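Local atomic coordinates of chicken beta-microseminoprotein-like 3 (Gallus gallus, PDB entry 6RWC), a protein that is of unknown function but is a chicken egg-specific paralog in the small, disulfide-rich beta-microseminoprotein (PSP-94) family. Residues 28-33 with 59-64; 69-72 with 78-81. All coordinates share one frame; numbering follows the deposited sequence.

Contact 1: residues 28-33 with 59-64; sequences EDCYQC and GLFHKK. With SO4 (sulfate ion), chain C.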
# COMPACT_ATOMS: atom_id res chain seq x y z
N GLU A 28 5.20 -7.59 -1.22
CA GLU A 28 4.14 -8.52 -1.59
C GLU A 28 2.82 -8.19 -0.91
O GLU A 28 1.78 -8.68 -1.35
CB GLU A 28 4.55 -9.95 -1.25
CG GLU A 28 5.74 -10.47 -2.04
CD GLU A 28 6.15 -11.87 -1.62
OE1 GLU A 28 5.57 -12.39 -0.64
OE2 GLU A 28 7.05 -12.45 -2.26
N ASP A 29 2.84 -7.40 0.16
CA ASP A 29 1.64 -7.03 0.89
C ASP A 29 1.30 -5.55 0.71
O ASP A 29 0.74 -4.92 1.61
CB ASP A 29 1.78 -7.37 2.37
CG ASP A 29 2.96 -6.69 3.02
OD1 ASP A 29 3.94 -6.40 2.30
OD2 ASP A 29 2.92 -6.46 4.24
N CYS A 30 1.64 -4.99 -0.45
CA CYS A 30 1.19 -3.65 -0.86
C CYS A 30 1.72 -2.55 0.06
O CYS A 30 0.99 -1.64 0.46
CB CYS A 30 -0.34 -3.60 -0.96
SG CYS A 30 -0.98 -4.22 -2.53
N TYR A 31 3.00 -2.65 0.41
CA TYR A 31 3.74 -1.55 1.02
C TYR A 31 4.79 -1.07 0.03
O TYR A 31 5.32 -1.85 -0.76
CB TYR A 31 4.43 -1.99 2.31
CG TYR A 31 3.53 -2.10 3.53
CD1 TYR A 31 2.63 -3.15 3.66
CD2 TYR A 31 3.61 -1.18 4.56
CE1 TYR A 31 1.81 -3.26 4.77
CE2 TYR A 31 2.79 -1.28 5.68
CZ TYR A 31 1.90 -2.33 5.78
OH TYR A 31 1.09 -2.43 6.89
N GLN A 32 5.07 0.23 0.05
CA GLN A 32 6.22 0.78 -0.66
C GLN A 32 7.29 1.13 0.36
O GLN A 32 7.03 1.91 1.29
CB GLN A 32 5.86 2.01 -1.49
CG GLN A 32 7.10 2.69 -2.07
CD GLN A 32 6.78 3.72 -3.14
OE1 GLN A 32 7.17 4.88 -3.03
NE2 GLN A 32 6.08 3.29 -4.18
N CYS A 33 8.47 0.56 0.18
CA CYS A 33 9.60 0.80 1.07
C CYS A 33 10.66 1.64 0.37
O CYS A 33 10.84 1.56 -0.85
CB CYS A 33 10.22 -0.52 1.52
SG CYS A 33 9.12 -1.64 2.42
N GLY A 59 -16.30 -2.96 -2.02
CA GLY A 59 -14.94 -2.65 -2.42
C GLY A 59 -14.30 -3.83 -3.12
O GLY A 59 -14.35 -4.96 -2.63
N LEU A 60 -13.71 -3.57 -4.28
CA LEU A 60 -12.97 -4.58 -5.04
C LEU A 60 -11.48 -4.29 -4.89
O LEU A 60 -11.01 -3.21 -5.28
CB LEU A 60 -13.38 -4.57 -6.51
CG LEU A 60 -14.44 -5.58 -6.96
CD1 LEU A 60 -15.71 -5.45 -6.14
CD2 LEU A 60 -14.74 -5.39 -8.44
N PHE A 61 -10.75 -5.26 -4.35
CA PHE A 61 -9.31 -5.12 -4.18
C PHE A 61 -8.58 -5.55 -5.44
O PHE A 61 -8.85 -6.63 -5.98
CB PHE A 61 -8.82 -5.94 -2.99
CG PHE A 61 -7.33 -5.99 -2.86
CD1 PHE A 61 -6.63 -7.12 -3.24
CD2 PHE A 61 -6.63 -4.90 -2.37
CE1 PHE A 61 -5.25 -7.16 -3.13
CE2 PHE A 61 -5.25 -4.93 -2.26
CZ PHE A 61 -4.56 -6.07 -2.64
N HIS A 62 -7.66 -4.71 -5.91
CA HIS A 62 -6.84 -5.01 -7.07
C HIS A 62 -5.39 -5.07 -6.62
O HIS A 62 -4.84 -4.08 -6.13
CB HIS A 62 -7.03 -3.95 -8.17
CG HIS A 62 -8.43 -3.86 -8.68
ND1 HIS A 62 -9.01 -4.84 -9.46
CD2 HIS A 62 -9.38 -2.90 -8.52
CE1 HIS A 62 -10.24 -4.49 -9.76
NE2 HIS A 62 -10.49 -3.32 -9.20
N LYS A 63 -4.77 -6.24 -6.79
CA LYS A 63 -3.44 -6.47 -6.22
C LYS A 63 -2.38 -5.61 -6.90
O LYS A 63 -1.51 -5.04 -6.23
CB LYS A 63 -3.08 -7.95 -6.33
CG LYS A 63 -1.76 -8.32 -5.69
CD LYS A 63 -1.79 -8.06 -4.20
CE LYS A 63 -0.49 -8.50 -3.55
NZ LYS A 63 0.67 -7.78 -4.12
N LYS A 64 -2.43 -5.51 -8.23
CA LYS A 64 -1.38 -4.79 -8.96
C LYS A 64 -1.38 -3.31 -8.62
O LYS A 64 -0.31 -2.71 -8.44
CB LYS A 64 -1.56 -5.00 -10.46
CG LYS A 64 -0.41 -4.45 -11.30
S SO4 C . -5.22 -7.38 -10.46
O1 SO4 C . -4.94 -5.96 -10.26
O2 SO4 C . -6.13 -7.55 -11.59
O3 SO4 C . -5.84 -7.93 -9.25
O4 SO4 C . -3.98 -8.09 -10.74
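The disulfide-bridged junction between the two halves of the beta-microseminoprotein fold is where C30, E28, F61 and K63 meet. The sulfur of C30 lies at the rim of the F61 ring, with SG 4.0 Å from CZ of F61. Its direction from the ring centre is 81° off the ring normal, so it approaches the polarised C-H edge rather than the pi cloud. C30 stands just before its chain enters strand 31-35, and its SG projects across to bond with C66; the same atom passes K63 O at 3.8 Å. Cysteine suits this place because its bond to C66 ties the 28-33 loop to the chain just beyond 59-64, and because its sulfur fits against an aromatic edge.

Family members pair an N-terminal four-stranded sheet with a C-terminal hairpin region, and here the loop leading into strand 31-35 meets the end of strand 57-62. K63 adds the polar link. Turns in its chain at CB-CG (chi2 63°) and CD-CE (chi4 60°) fold the aliphatic part back toward the 28-33 loop, and NZ reaches the backbone O of E28 at 3.1 Å, a weak hydrogen bond. CB of E28 points away from 59-64, and it is the backbone carbonyl that NZ meets.

Beyond F61 a helical turn of the backbone at K63 brings two consecutive N-H groups side by side, both directed at one sulfate, probably from the crystallisation liquor. K63 N binds sulfate O3 at 3.2 Å, and K64 N binds sulfate O1 at 3.3 Å; CB of H62 packs 3.6 Å from that same O1. The two lysines probably make the turn attractive to anions, and NZ of K63 has a long, weak ion pair with a second sulfate.

Contact 2: residues 69-72 with 78-81; sequences RVVK and ISCK
A single antiparallel bridge, V71 with S79, fastens the loop after strand 67-72 back onto the edge of that strand that does not pair with 57-62. The two residues form a non-hydrogen-bonded pair, their CA atoms 4.1 Å apart, and the neighbouring backbone groups supply the bonds. C80 N gives to V70 O at 2.8 Å, nearly straight at 170°, although it meets this oxygen from above the carbonyl plane. K72 N gives to I78 O at 2.9 Å, and here the donor stands almost in line with the C=O bond. CA-H...O contacts support both carbonyls, with CA of V71 only 3.2 Å from I78 O.

Side chains then divide between the two faces of the bridge. On one, R69 runs out extended until NE reaches S79 OG at 3.1 Å. The hydroxyl sits near the edge of the guanidinium but 26° out of its plane. Within the strand itself CG1 of V71 lies over the centre of a guanidinium face, so a compact branched side chain helps to hold the arginine level while the small serine supplies an acceptor.

On the other face CB of C80 packs 3.7 Å from CG1 of V70. The C80 sulfur rests against the methylenes of K72, closest to CD at 3.5 Å. A bend at chi2 (-84°) carries the K72 chain past this sulfur, while CG also touches CG2 of I78; a long lysine suits the place because its methylenes can cover the sulfur.

Through its disulfide to C57, C80 ties the loop to strand 57-62, the antiparallel partner of 67-72; V70 packs on C57 and on the loop residues P49, Y52 and V82, while V71 meets L60 of strand 57-62.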
# COMPACT_ATOMS: atom_id res chain seq x y z
N ARG A 69 -11.37 -0.35 -5.05
CA ARG A 69 -12.31 0.42 -5.85
C ARG A 69 -13.73 0.03 -5.47
O ARG A 69 -14.09 -1.15 -5.54
CB ARG A 69 -12.07 0.20 -7.34
CG ARG A 69 -13.04 0.92 -8.26
CD ARG A 69 -12.52 0.98 -9.69
NE ARG A 69 -13.60 1.00 -10.67
CZ ARG A 69 -14.05 -0.09 -11.30
NH1 ARG A 69 -13.52 -1.27 -11.04
NH2 ARG A 69 -15.04 0.02 -12.18
N VAL A 70 -14.52 1.02 -5.06
CA VAL A 70 -15.89 0.79 -4.60
C VAL A 70 -16.82 0.82 -5.81
O VAL A 70 -16.91 1.83 -6.51
CB VAL A 70 -16.29 1.84 -3.55
CG1 VAL A 70 -17.74 1.66 -3.16
CG2 VAL A 70 -15.38 1.74 -2.33
N VAL A 71 -17.53 -0.28 -6.03
CA VAL A 71 -18.38 -0.45 -7.20
C VAL A 71 -19.76 -0.93 -6.75
O VAL A 71 -19.95 -1.36 -5.61
CB VAL A 71 -17.78 -1.44 -8.22
CG1 VAL A 71 -16.41 -0.96 -8.68
CG2 VAL A 71 -17.70 -2.83 -7.61
N LYS A 72 -20.72 -0.85 -7.67
CA LYS A 72 -22.07 -1.30 -7.39
C LYS A 72 -22.13 -2.83 -7.33
O LYS A 72 -21.49 -3.52 -8.12
CB LYS A 72 -23.03 -0.80 -8.47
CG LYS A 72 -23.19 0.72 -8.51
CD LYS A 72 -24.22 1.20 -7.49
CE LYS A 72 -24.42 2.70 -7.58
NZ LYS A 72 -25.44 3.19 -6.62
N ILE A 78 -19.68 -0.18 -12.63
CA ILE A 78 -20.07 1.17 -12.23
C ILE A 78 -19.47 1.45 -10.86
O ILE A 78 -19.72 0.72 -9.90
CB ILE A 78 -21.60 1.33 -12.20
CG1 ILE A 78 -22.19 1.02 -13.58
CG2 ILE A 78 -21.98 2.73 -11.75
CD1 ILE A 78 -23.70 1.15 -13.63
N SER A 79 -18.67 2.51 -10.77
CA SER A 79 -18.08 2.90 -9.50
C SER A 79 -19.09 3.68 -8.66
O SER A 79 -19.94 4.40 -9.19
CB SER A 79 -16.83 3.75 -9.72
OG SER A 79 -15.86 3.05 -10.48
N CYS A 80 -19.00 3.52 -7.35
CA CYS A 80 -19.85 4.26 -6.43
C CYS A 80 -19.14 5.52 -5.95
O CYS A 80 -17.91 5.60 -5.92
CB CYS A 80 -20.24 3.41 -5.22
SG CYS A 80 -21.40 2.07 -5.57
N LYS A 81 -19.94 6.52 -5.59
CA LYS A 81 -19.39 7.74 -5.00
C LYS A 81 -18.83 7.43 -3.62
O LYS A 81 -19.50 6.83 -2.78
CB LYS A 81 -20.47 8.81 -4.91
CG LYS A 81 -20.02 10.10 -4.22
CD LYS A 81 -18.90 10.79 -4.99
CE LYS A 81 -18.49 12.10 -4.32
NZ LYS A 81 -17.43 12.80 -5.09

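Both contacts use the hairpin of strands 57-62 and 67-72, one on each strand, and they touch through it: L60 N probably bonds to R69 O. Contact 1 lies near the middle of the elongated chain, where the loop before strand 31-35 meets the end of strand 57-62; only C30 is buried among its touching residues. Contact 2, about 18 Å away between centres, stays within the C-terminal half and buries more than twice the area, with V70 and V71 inside. Its two backbone hydrogen bonds, made around a single bridge, give it ladder-like order, whereas contact 1 depends on side chains and one weak bond. Contact 1 holds two half-cystines, C30 and C33, and contact 2 one, C80, all bonded outside their own segments.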